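Local structure of alpha-fucosidase (Bifidobacterium bifidum, 2EAB) at residues Val375-Ser386 / Ile766-Asp777. The protein probably hydrolyses alpha-1,2-linked L-fucose from glycans as a family 95 glycoside hydrolase, this chain being the catalytic portion of a longer protein. Sequence-based numbering, arbitrary orientation.
With CA (calcium ion), chain C.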
loop_
_atom_site.group_PDB
_atom_site.type_symbol
_atom_site.label_atom_id
_atom_site.label_comp_id
_atom_site.label_asym_id
_atom_site.label_seq_id
_atom_site.Cartn_x
_atom_site.Cartn_y
_atom_site.Cartn_z
ATOM N N VAL A 375 -10.178 2.299 12.758
ATOM C CA VAL A 375 -9.821 2.320 11.336
ATOM C C VAL A 375 -8.319 2.587 11.173
ATOM O O VAL A 375 -7.648 1.919 10.382
ATOM C CB VAL A 375 -10.677 3.326 10.537
ATOM C CG1 VAL A 375 -10.161 3.465 9.105
ATOM C CG2 VAL A 375 -12.141 2.883 10.545
ATOM N N TYR A 376 -7.792 3.539 11.945
ATOM C CA TYR A 376 -6.361 3.817 11.952
ATOM C C TYR A 376 -5.549 2.548 12.235
ATOM O O TYR A 376 -4.624 2.192 11.492
ATOM C CB TYR A 376 -6.014 4.901 12.989
ATOM C CG TYR A 376 -4.521 5.038 13.144
ATOM C CD1 TYR A 376 -3.780 5.773 12.223
ATOM C CD2 TYR A 376 -3.838 4.368 14.158
ATOM C CE1 TYR A 376 -2.402 5.873 12.335
ATOM C CE2 TYR A 376 -2.457 4.453 14.270
ATOM C CZ TYR A 376 -1.746 5.201 13.354
ATOM O OH TYR A 376 -0.384 5.276 13.469
ATOM N N LYS A 377 -5.904 1.875 13.327
ATOM C CA LYS A 377 -5.187 0.695 13.787
ATOM C C LYS A 377 -5.311 -0.459 12.796
ATOM O O LYS A 377 -4.387 -1.256 12.640
ATOM C CB LYS A 377 -5.714 0.266 15.153
ATOM C CG LYS A 377 -5.304 1.201 16.274
ATOM C CD LYS A 377 -6.111 0.940 17.531
ATOM C CE LYS A 377 -5.592 1.794 18.668
ATOM N NZ LYS A 377 -6.312 1.526 19.942
ATOM N N TYR A 378 -6.462 -0.536 12.132
ATOM C CA TYR A 378 -6.732 -1.590 11.155
ATOM C C TYR A 378 -5.762 -1.520 9.985
ATOM O O TYR A 378 -5.356 -2.556 9.464
ATOM C CB TYR A 378 -8.156 -1.457 10.631
ATOM C CG TYR A 378 -8.837 -2.700 10.078
ATOM C CD1 TYR A 378 -8.619 -3.975 10.614
ATOM C CD2 TYR A 378 -9.770 -2.567 9.060
ATOM C CE1 TYR A 378 -9.312 -5.091 10.108
ATOM C CE2 TYR A 378 -10.461 -3.658 8.559
ATOM C CZ TYR A 378 -10.235 -4.909 9.088
ATOM O OH TYR A 378 -10.949 -5.979 8.599
ATOM N N GLY A 379 -5.394 -0.310 9.567
ATOM C CA GLY A 379 -4.436 -0.143 8.481
ATOM C C GLY A 379 -3.088 -0.732 8.840
ATOM O O GLY A 379 -2.398 -1.285 7.987
ATOM N N ARG A 380 -2.705 -0.602 10.106
ATOM C CA ARG A 380 -1.478 -1.221 10.582
ATOM C C ARG A 380 -1.642 -2.739 10.616
ATOM O O ARG A 380 -0.808 -3.468 10.087
ATOM C CB ARG A 380 -1.081 -0.666 11.954
ATOM C CG ARG A 380 -0.759 0.827 11.926
ATOM C CD ARG A 380 -0.149 1.334 13.224
ATOM N NE ARG A 380 1.210 0.843 13.428
ATOM C CZ ARG A 380 1.538 -0.155 14.244
ATOM N NH1 ARG A 380 0.608 -0.793 14.950
ATOM N NH2 ARG A 380 2.805 -0.508 14.365
ATOM N N TYR A 381 -2.735 -3.202 11.220
ATOM C CA TYR A 381 -3.062 -4.623 11.270
ATOM C C TYR A 381 -3.004 -5.277 9.884
ATOM O O TYR A 381 -2.415 -6.345 9.716
ATOM C CB TYR A 381 -4.451 -4.817 11.897
ATOM C CG TYR A 381 -4.931 -6.240 11.810
ATOM C CD1 TYR A 381 -4.567 -7.174 12.770
ATOM C CD2 TYR A 381 -5.719 -6.663 10.739
ATOM C CE1 TYR A 381 -4.990 -8.494 12.678
ATOM C CE2 TYR A 381 -6.142 -7.978 10.634
ATOM C CZ TYR A 381 -5.775 -8.886 11.606
ATOM O OH TYR A 381 -6.189 -10.190 11.501
ATOM N N LEU A 382 -3.615 -4.620 8.899
ATOM C CA LEU A 382 -3.733 -5.177 7.554
ATOM C C LEU A 382 -2.386 -5.252 6.852
ATOM O O LEU A 382 -2.192 -6.110 5.986
ATOM C CB LEU A 382 -4.745 -4.396 6.713
ATOM C CG LEU A 382 -6.212 -4.547 7.134
ATOM C CD1 LEU A 382 -7.056 -3.522 6.400
ATOM C CD2 LEU A 382 -6.740 -5.971 6.892
ATOM N N THR A 383 -1.459 -4.367 7.230
ATOM C CA THR A 383 -0.089 -4.451 6.732
ATOM C C THR A 383 0.579 -5.724 7.256
ATOM O O THR A 383 1.179 -6.481 6.493
ATOM C CB THR A 383 0.760 -3.223 7.136
ATOM O OG1 THR A 383 0.110 -2.014 6.732
ATOM C CG2 THR A 383 2.127 -3.280 6.479
ATOM N N ILE A 384 0.468 -5.955 8.564
ATOM C CA ILE A 384 1.020 -7.164 9.174
ATOM C C ILE A 384 0.440 -8.428 8.526
ATOM O O ILE A 384 1.165 -9.381 8.261
ATOM C CB ILE A 384 0.793 -7.182 10.707
ATOM C CG1 ILE A 384 1.384 -5.922 11.355
ATOM C CG2 ILE A 384 1.379 -8.454 11.329
ATOM C CD1 ILE A 384 0.947 -5.709 12.796
ATOM N N GLY A 385 -0.862 -8.424 8.261
ATOM C CA GLY A 385 -1.518 -9.582 7.663
ATOM C C GLY A 385 -1.170 -9.864 6.210
ATOM O O GLY A 385 -1.223 -11.016 5.774
ATOM N N SER A 386 -0.814 -8.824 5.455
ATOM C CA SER A 386 -0.627 -8.954 3.999
ATOM C C SER A 386 0.796 -8.759 3.471
ATOM O O SER A 386 1.078 -9.114 2.326
ATOM C CB SER A 386 -1.562 -7.999 3.249
ATOM O OG SER A 386 -1.191 -6.648 3.446
ATOM N N ILE A 766 -8.127 -2.145 -0.746
ATOM C CA ILE A 766 -7.393 -1.967 0.507
ATOM C C ILE A 766 -6.607 -0.652 0.568
ATOM O O ILE A 766 -6.266 -0.168 1.658
ATOM C CB ILE A 766 -6.473 -3.179 0.778
ATOM C CG1 ILE A 766 -6.198 -3.339 2.277
ATOM C CG2 ILE A 766 -5.197 -3.112 -0.071
ATOM C CD1 ILE A 766 -5.602 -4.687 2.653
ATOM N N ASP A 767 -6.334 -0.070 -0.599
ATOM C CA ASP A 767 -5.548 1.159 -0.674
ATOM C C ASP A 767 -5.986 2.202 0.353
ATOM O O ASP A 767 -5.165 2.691 1.138
ATOM C CB ASP A 767 -5.504 1.743 -2.101
ATOM C CG ASP A 767 -6.857 1.725 -2.818
ATOM O OD1 ASP A 767 -7.907 2.031 -2.220
ATOM O OD2 ASP A 767 -6.852 1.427 -4.031
ATOM N N GLY A 768 -7.284 2.503 0.383
ATOM C CA GLY A 768 -7.822 3.511 1.295
ATOM C C GLY A 768 -7.686 3.178 2.768
ATOM O O GLY A 768 -7.639 4.085 3.597
ATOM N N ASN A 769 -7.619 1.892 3.109
ATOM C CA ASN A 769 -7.319 1.497 4.489
ATOM C C ASN A 769 -5.923 1.974 4.883
ATOM O O ASN A 769 -5.722 2.577 5.947
ATOM C CB ASN A 769 -7.410 -0.020 4.674
ATOM C CG ASN A 769 -8.835 -0.522 4.788
ATOM O OD1 ASN A 769 -9.320 -1.239 3.913
ATOM N ND2 ASN A 769 -9.516 -0.154 5.874
ATOM N N PHE A 770 -4.960 1.711 4.006
ATOM C CA PHE A 770 -3.591 2.145 4.237
ATOM C C PHE A 770 -3.456 3.667 4.148
ATOM O O PHE A 770 -2.697 4.278 4.910
ATOM C CB PHE A 770 -2.649 1.441 3.259
ATOM C CG PHE A 770 -2.634 -0.064 3.391
ATOM C CD1 PHE A 770 -2.407 -0.672 4.623
ATOM C CD2 PHE A 770 -2.820 -0.872 2.274
ATOM C CE1 PHE A 770 -2.371 -2.051 4.742
ATOM C CE2 PHE A 770 -2.768 -2.255 2.382
ATOM C CZ PHE A 770 -2.557 -2.848 3.619
ATOM N N GLY A 771 -4.216 4.275 3.242
ATOM C CA GLY A 771 -4.227 5.729 3.092
ATOM C C GLY A 771 -4.742 6.439 4.330
ATOM O O GLY A 771 -4.239 7.499 4.700
ATOM N N ASN A 772 -5.738 5.847 4.980
ATOM C CA ASN A 772 -6.270 6.394 6.225
ATOM C C ASN A 772 -5.192 6.442 7.313
ATOM O O ASN A 772 -4.955 7.489 7.926
ATOM C CB ASN A 772 -7.490 5.587 6.686
ATOM C CG ASN A 772 -8.047 6.085 7.994
ATOM O OD1 ASN A 772 -7.476 5.825 9.052
ATOM N ND2 ASN A 772 -9.160 6.808 7.931
ATOM N N THR A 773 -4.525 5.315 7.533
ATOM C CA THR A 773 -3.465 5.227 8.540
ATOM C C THR A 773 -2.383 6.262 8.255
ATOM O O THR A 773 -1.940 6.976 9.158
ATOM C CB THR A 773 -2.876 3.809 8.577
ATOM O OG1 THR A 773 -3.932 2.889 8.877
ATOM C CG2 THR A 773 -1.782 3.679 9.631
ATOM N N SER A 774 -1.979 6.372 6.992
ATOM C CA SER A 774 -0.971 7.352 6.617
ATOM C C SER A 774 -1.452 8.770 6.890
ATOM O O SER A 774 -0.695 9.596 7.405
ATOM C CB SER A 774 -0.596 7.213 5.145
ATOM O OG SER A 774 0.346 8.204 4.777
ATOM N N GLY A 775 -2.707 9.052 6.550
ATOM C CA GLY A 775 -3.260 10.394 6.708
ATOM C C GLY A 775 -3.300 10.846 8.157
ATOM O O GLY A 775 -2.963 11.985 8.478
ATOM N N VAL A 776 -3.707 9.944 9.042
ATOM C CA VAL A 776 -3.678 10.228 10.474
ATOM C C VAL A 776 -2.239 10.488 10.934
ATOM O O VAL A 776 -1.981 11.452 11.663
ATOM C CB VAL A 776 -4.343 9.108 11.294
ATOM C CG1 VAL A 776 -4.170 9.351 12.786
ATOM C CG2 VAL A 776 -5.826 9.010 10.947
ATOM N N ASP A 777 -1.301 9.650 10.498
ATOM C CA ASP A 777 0.107 9.887 10.814
ATOM C C ASP A 777 0.532 11.291 10.401
ATOM O O ASP A 777 1.154 11.995 11.190
ATOM C CB ASP A 777 1.020 8.859 10.142
ATOM C CG ASP A 777 1.020 7.512 10.846
ATOM O OD1 ASP A 777 0.306 7.355 11.853
ATOM O OD2 ASP A 777 1.746 6.597 10.385
HETATM CA CA CA C . 1.839 -10.635 0.269
HETATM O O HOH W 1 -7.663 1.376 7.668
#
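T773 OG1 donates to the main-chain Y376 O (2.8 Å) in the carbonyl plane, on a lone pair, while its methyl CG2 packs against Y376 CE1 (3.5 Å). With CG anti to the backbone N (chi1 171°), the Y376 ring enters a hole formed by N772, T773, V776 and D777, where V776 CB lies 3.5 Å from Y376 CD1. Its OH donates to the syn lone pair of D777 OD1 (2.7 Å), which lies in the ring plane, and S434 holds the other carboxylate oxygen. A phenylalanine here would probably leave D777 OD1 without its hydroxyl donor in this buried hole. F770 is the reciprocal knob, set among G379, L382, T383 and S386, its edge meeting G379 O at 3.3 Å from F770 CE1. At G379 the backbones come close, CA to F770 CA 4.9 Å; a CB would collide with T773 OG1 and N769 O. A water donates to V375 O and N769 O and accepts from the side-chain N769 ND2, joining the two helices. The helix axes approach to 7.7 Å at -121° inside the family 95 catalytic domain, and S386 O, ending helix 365-386, binds calcium with E77 and L393. Buried hydroxyls, carbonyls and a carboxylate are thus paired across a tight helix crossing.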